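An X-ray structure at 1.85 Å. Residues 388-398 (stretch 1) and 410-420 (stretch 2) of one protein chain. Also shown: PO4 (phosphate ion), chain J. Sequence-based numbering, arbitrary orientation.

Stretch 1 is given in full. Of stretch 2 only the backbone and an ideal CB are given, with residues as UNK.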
# COMPACT_ATOMS: atom_id res chain seq x y z
N SER A 388 -7.21 -20.37 11.33
CA SER A 388 -6.80 -20.43 9.93
C SER A 388 -7.97 -20.84 9.03
O SER A 388 -8.69 -21.80 9.32
CB SER A 388 -5.67 -21.45 9.81
OG SER A 388 -4.97 -21.23 8.61
N ILE A 389 -8.18 -20.14 7.92
CA ILE A 389 -9.19 -20.56 6.95
C ILE A 389 -8.46 -21.00 5.69
O ILE A 389 -7.54 -20.31 5.22
CB ILE A 389 -10.27 -19.47 6.73
CG1 ILE A 389 -11.34 -19.96 5.73
CG2 ILE A 389 -9.69 -18.08 6.40
CD1 ILE A 389 -12.62 -19.09 5.73
N LYS A 390 -8.82 -22.18 5.17
CA LYS A 390 -8.24 -22.71 3.94
C LYS A 390 -9.32 -23.19 2.97
O LYS A 390 -10.46 -23.45 3.36
CB LYS A 390 -7.24 -23.83 4.25
CG LYS A 390 -6.04 -23.29 5.10
CD LYS A 390 -4.89 -24.22 5.18
CE LYS A 390 -3.83 -23.63 6.12
NZ LYS A 390 -3.44 -22.22 5.81
N SER A 391 -8.96 -23.34 1.69
CA SER A 391 -9.89 -23.84 0.68
C SER A 391 -9.09 -24.43 -0.47
O SER A 391 -7.89 -24.16 -0.63
CB SER A 391 -10.83 -22.73 0.17
OG SER A 391 -11.64 -23.12 -0.95
N ASN A 392 -9.77 -25.28 -1.26
CA ASN A 392 -9.20 -25.66 -2.55
C ASN A 392 -9.23 -24.47 -3.51
O ASN A 392 -8.41 -24.41 -4.43
CB ASN A 392 -9.93 -26.87 -3.14
CG ASN A 392 -11.42 -26.64 -3.32
OD1 ASN A 392 -12.07 -26.02 -2.48
ND2 ASN A 392 -11.97 -27.13 -4.41
N CYS A 393 -10.12 -23.52 -3.29
CA CYS A 393 -10.08 -22.29 -4.05
C CYS A 393 -9.14 -21.29 -3.40
O CYS A 393 -8.63 -21.51 -2.29
CB CYS A 393 -11.49 -21.71 -4.17
SG CYS A 393 -12.65 -22.89 -4.86
N ASP A 394 -8.88 -20.20 -4.12
CA ASP A 394 -8.16 -19.08 -3.52
C ASP A 394 -9.09 -18.32 -2.57
O ASP A 394 -10.30 -18.26 -2.78
CB ASP A 394 -7.63 -18.16 -4.60
CG ASP A 394 -6.50 -18.77 -5.36
OD1 ASP A 394 -5.53 -19.22 -4.72
OD2 ASP A 394 -6.56 -18.78 -6.60
N THR A 395 -8.51 -17.75 -1.51
CA THR A 395 -9.29 -17.04 -0.48
C THR A 395 -8.86 -15.58 -0.44
O THR A 395 -7.81 -15.20 -0.95
CB THR A 395 -9.13 -17.67 0.92
OG1 THR A 395 -7.77 -17.54 1.34
CG2 THR A 395 -9.44 -19.14 0.86
N TYR A 396 -9.68 -14.76 0.20
CA TYR A 396 -9.40 -13.34 0.34
C TYR A 396 -9.14 -12.96 1.80
O TYR A 396 -8.97 -11.78 2.11
CB TYR A 396 -10.55 -12.51 -0.26
CG TYR A 396 -10.53 -12.48 -1.79
CD1 TYR A 396 -11.14 -13.50 -2.54
CD2 TYR A 396 -9.94 -11.42 -2.48
CE1 TYR A 396 -11.13 -13.48 -3.90
CE2 TYR A 396 -9.96 -11.38 -3.87
CZ TYR A 396 -10.55 -12.42 -4.57
OH TYR A 396 -10.56 -12.43 -5.93
N ILE A 397 -9.06 -13.96 2.67
CA ILE A 397 -8.58 -13.84 4.04
C ILE A 397 -7.80 -15.10 4.33
O ILE A 397 -8.11 -16.18 3.80
CB ILE A 397 -9.70 -13.68 5.11
CG1 ILE A 397 -10.69 -14.87 5.03
CG2 ILE A 397 -10.36 -12.28 4.97
CD1 ILE A 397 -11.80 -14.85 6.05
N LYS A 398 -6.81 -14.98 5.23
CA LYS A 398 -6.07 -16.16 5.70
C LYS A 398 -6.49 -16.61 7.09
O LYS A 398 -6.36 -17.79 7.41
CB LYS A 398 -4.54 -15.89 5.71
CG LYS A 398 -3.94 -15.48 4.37
CD LYS A 398 -4.14 -16.62 3.34
CE LYS A 398 -3.46 -17.95 3.75
NZ LYS A 398 -3.64 -19.02 2.67
N UNK A 410 -19.51 -15.05 6.14
CA UNK A 410 -19.46 -15.17 4.69
C UNK A 410 -18.06 -14.88 4.18
O UNK A 410 -17.37 -14.02 4.72
CB UNK A 410 -20.47 -14.23 4.04
N UNK A 411 -17.66 -15.59 3.13
CA UNK A 411 -16.32 -15.45 2.54
C UNK A 411 -16.46 -15.42 1.03
O UNK A 411 -17.43 -15.92 0.46
CB UNK A 411 -15.39 -16.59 2.98
N UNK A 412 -15.45 -14.85 0.38
CA UNK A 412 -15.38 -14.83 -1.08
C UNK A 412 -14.20 -15.69 -1.52
O UNK A 412 -13.14 -15.68 -0.89
CB UNK A 412 -15.24 -13.40 -1.61
N UNK A 413 -14.43 -16.49 -2.56
CA UNK A 413 -13.45 -17.42 -3.10
C UNK A 413 -13.21 -17.17 -4.58
O UNK A 413 -14.09 -16.71 -5.32
CB UNK A 413 -13.91 -18.86 -2.88
N UNK A 414 -12.02 -17.49 -5.01
CA UNK A 414 -11.66 -17.44 -6.42
C UNK A 414 -11.39 -18.88 -6.82
O UNK A 414 -10.32 -19.41 -6.51
CB UNK A 414 -10.46 -16.53 -6.68
N UNK A 415 -12.38 -19.53 -7.47
CA UNK A 415 -12.32 -20.93 -7.86
C UNK A 415 -12.10 -21.07 -9.36
O UNK A 415 -12.72 -20.35 -10.16
CB UNK A 415 -13.60 -21.65 -7.44
N UNK A 416 -11.25 -22.01 -9.78
CA UNK A 416 -11.01 -22.20 -11.21
C UNK A 416 -12.26 -22.72 -11.90
O UNK A 416 -13.13 -23.34 -11.28
CB UNK A 416 -9.84 -23.16 -11.44
N UNK A 417 -12.35 -22.44 -13.20
CA UNK A 417 -13.47 -22.97 -13.99
C UNK A 417 -13.62 -24.48 -13.81
O UNK A 417 -14.74 -25.01 -13.85
CB UNK A 417 -13.27 -22.64 -15.47
N UNK A 418 -12.50 -25.18 -13.58
CA UNK A 418 -12.50 -26.61 -13.30
C UNK A 418 -12.66 -26.86 -11.80
O UNK A 418 -11.76 -27.34 -11.11
CB UNK A 418 -11.21 -27.26 -13.82
N UNK A 419 -13.85 -26.52 -11.29
CA UNK A 419 -14.19 -26.73 -9.88
C UNK A 419 -15.60 -27.28 -9.80
O UNK A 419 -16.54 -26.67 -10.34
CB UNK A 419 -14.07 -25.44 -9.07
N UNK A 420 -15.76 -28.44 -9.17
CA UNK A 420 -17.07 -29.04 -8.99
C UNK A 420 -17.47 -29.19 -7.54
O UNK A 420 -18.66 -29.38 -7.26
CB UNK A 420 -17.11 -30.41 -9.67
P PO4 J . -2.08 -22.31 2.38
O1 PO4 J . -1.23 -22.02 1.17
O2 PO4 J . -3.43 -22.85 1.92
O3 PO4 J . -2.30 -21.08 3.23
O4 PO4 J . -1.37 -23.32 3.25

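Position 410 has an extended backbone, and its ideal CB finds nothing of stretch 1 within 5.5 Å. Many side chains would suit it. The residue is S410.

At 411 the CB points toward stretch 1. The CB of 411 lies 4.6 Å from I389 CD1 and 5.0 Å from I397 CD1. The offer is apolar, and the extended backbone suits a beta-branched residue; valine, leucine or isoleucine would fit. It is I411. I411 CD1 meets I389 CD1 at 3.7 Å, and I411 CG2 lies 4.1 Å from I397 CD1.

At 412 the CB points sideways, 4.2 Å from Y396 CD1. The open ring beside it would suit a long aliphatic chain, a cation or another ring. The residue is K412. Its side chain comes nearer as it extends and lies over one face of Y396. K412 CE sits 3.5 Å from the Y396 ring centroid, and K412 NZ makes a cation-pi contact 4.1 Å from it. One water accepts from Y396 N (2.7 Å from its O) and donates to K412 O (2.7 Å).

The CB of 413 lies 3.7 Å from D394 O, 4.0 Å from C393 CB and 5.2 Å from S391 OG. A medium apolar side chain suits this mixed surface. It is L413. L413 CD2 reaches T395 CG2 at 3.8 Å, and L413 CD1 lies 3.9 Å from S391 OG.

Position 414 pairs antiparallel with D394 through two backbone hydrogen bonds: D394 N to O of 414, and N of 414 to D394 O, each 2.9 Å. The CB of 414 is 3.9 Å from D394 CB and 4.2 Å from Y396 OH. Aspartate's charge and the tyrosine hydroxyl favour a polar or basic side chain; threonine, asparagine or lysine could serve. It is N414, on the same face as D394.

At 415 the ideal CB is just 3.0 Å from C393 SG. That is too tight for an ordinary contact, but right for a disulfide, so cysteine is strongly indicated. C415 SG bonds C393 SG at 2.0 Å, with chi3 97°, tying the stretches together covalently.

Position 416 has phi -67°, which proline allows, and no close neighbour at its CB. It is P416. Positions 417 and 418 are out of reach and leave the choice open; they are L417 and A418.

At 419 the CB points toward stretch 1, 5.1 Å from C393 SG. A small or branched side chain would suit. T419 CG2 lies 4.5 Å from C393 SG.

Position 420 points away, so a polar residue is plausible. It is E420.

Stretch 2, residues 410-420: SIKLNCPLATE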
# COMPACT_ATOMS: atom_id res chain seq x y z
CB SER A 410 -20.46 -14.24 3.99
OG SER A 410 -20.31 -12.92 4.43
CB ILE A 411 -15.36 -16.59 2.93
CG1 ILE A 411 -15.81 -17.93 2.36
CG2 ILE A 411 -15.11 -16.62 4.43
CD1 ILE A 411 -14.98 -19.09 2.89
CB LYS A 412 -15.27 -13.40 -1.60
CG LYS A 412 -14.96 -13.27 -3.07
CD LYS A 412 -14.97 -11.81 -3.51
CE LYS A 412 -13.74 -11.02 -3.03
NZ LYS A 412 -13.53 -9.74 -3.82
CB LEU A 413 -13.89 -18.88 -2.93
CG LEU A 413 -14.17 -19.33 -1.49
CD1 LEU A 413 -14.65 -20.77 -1.52
CD2 LEU A 413 -12.96 -19.13 -0.56
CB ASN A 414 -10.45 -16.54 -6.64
CG ASN A 414 -9.89 -16.65 -8.04
OD1 ASN A 414 -8.79 -17.18 -8.26
ND2 ASN A 414 -10.64 -16.12 -9.00
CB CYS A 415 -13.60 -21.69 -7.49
SG CYS A 415 -14.07 -21.74 -5.78
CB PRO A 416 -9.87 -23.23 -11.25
CG PRO A 416 -9.35 -23.30 -9.87
CD PRO A 416 -10.47 -22.93 -8.95
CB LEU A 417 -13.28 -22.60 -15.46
CG LEU A 417 -14.43 -23.03 -16.37
CD1 LEU A 417 -15.74 -22.47 -15.84
CD2 LEU A 417 -14.22 -22.66 -17.84
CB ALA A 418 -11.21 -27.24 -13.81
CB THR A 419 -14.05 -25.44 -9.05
OG1 THR A 419 -12.66 -25.17 -8.79
CG2 THR A 419 -14.79 -25.56 -7.72
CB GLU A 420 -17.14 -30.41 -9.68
CG GLU A 420 -15.91 -31.31 -9.50
CD GLU A 420 -15.79 -32.36 -10.61
OE1 GLU A 420 -16.84 -32.88 -11.08
OE2 GLU A 420 -14.64 -32.64 -11.03
O HOH W 1 -11.90 -15.50 1.54
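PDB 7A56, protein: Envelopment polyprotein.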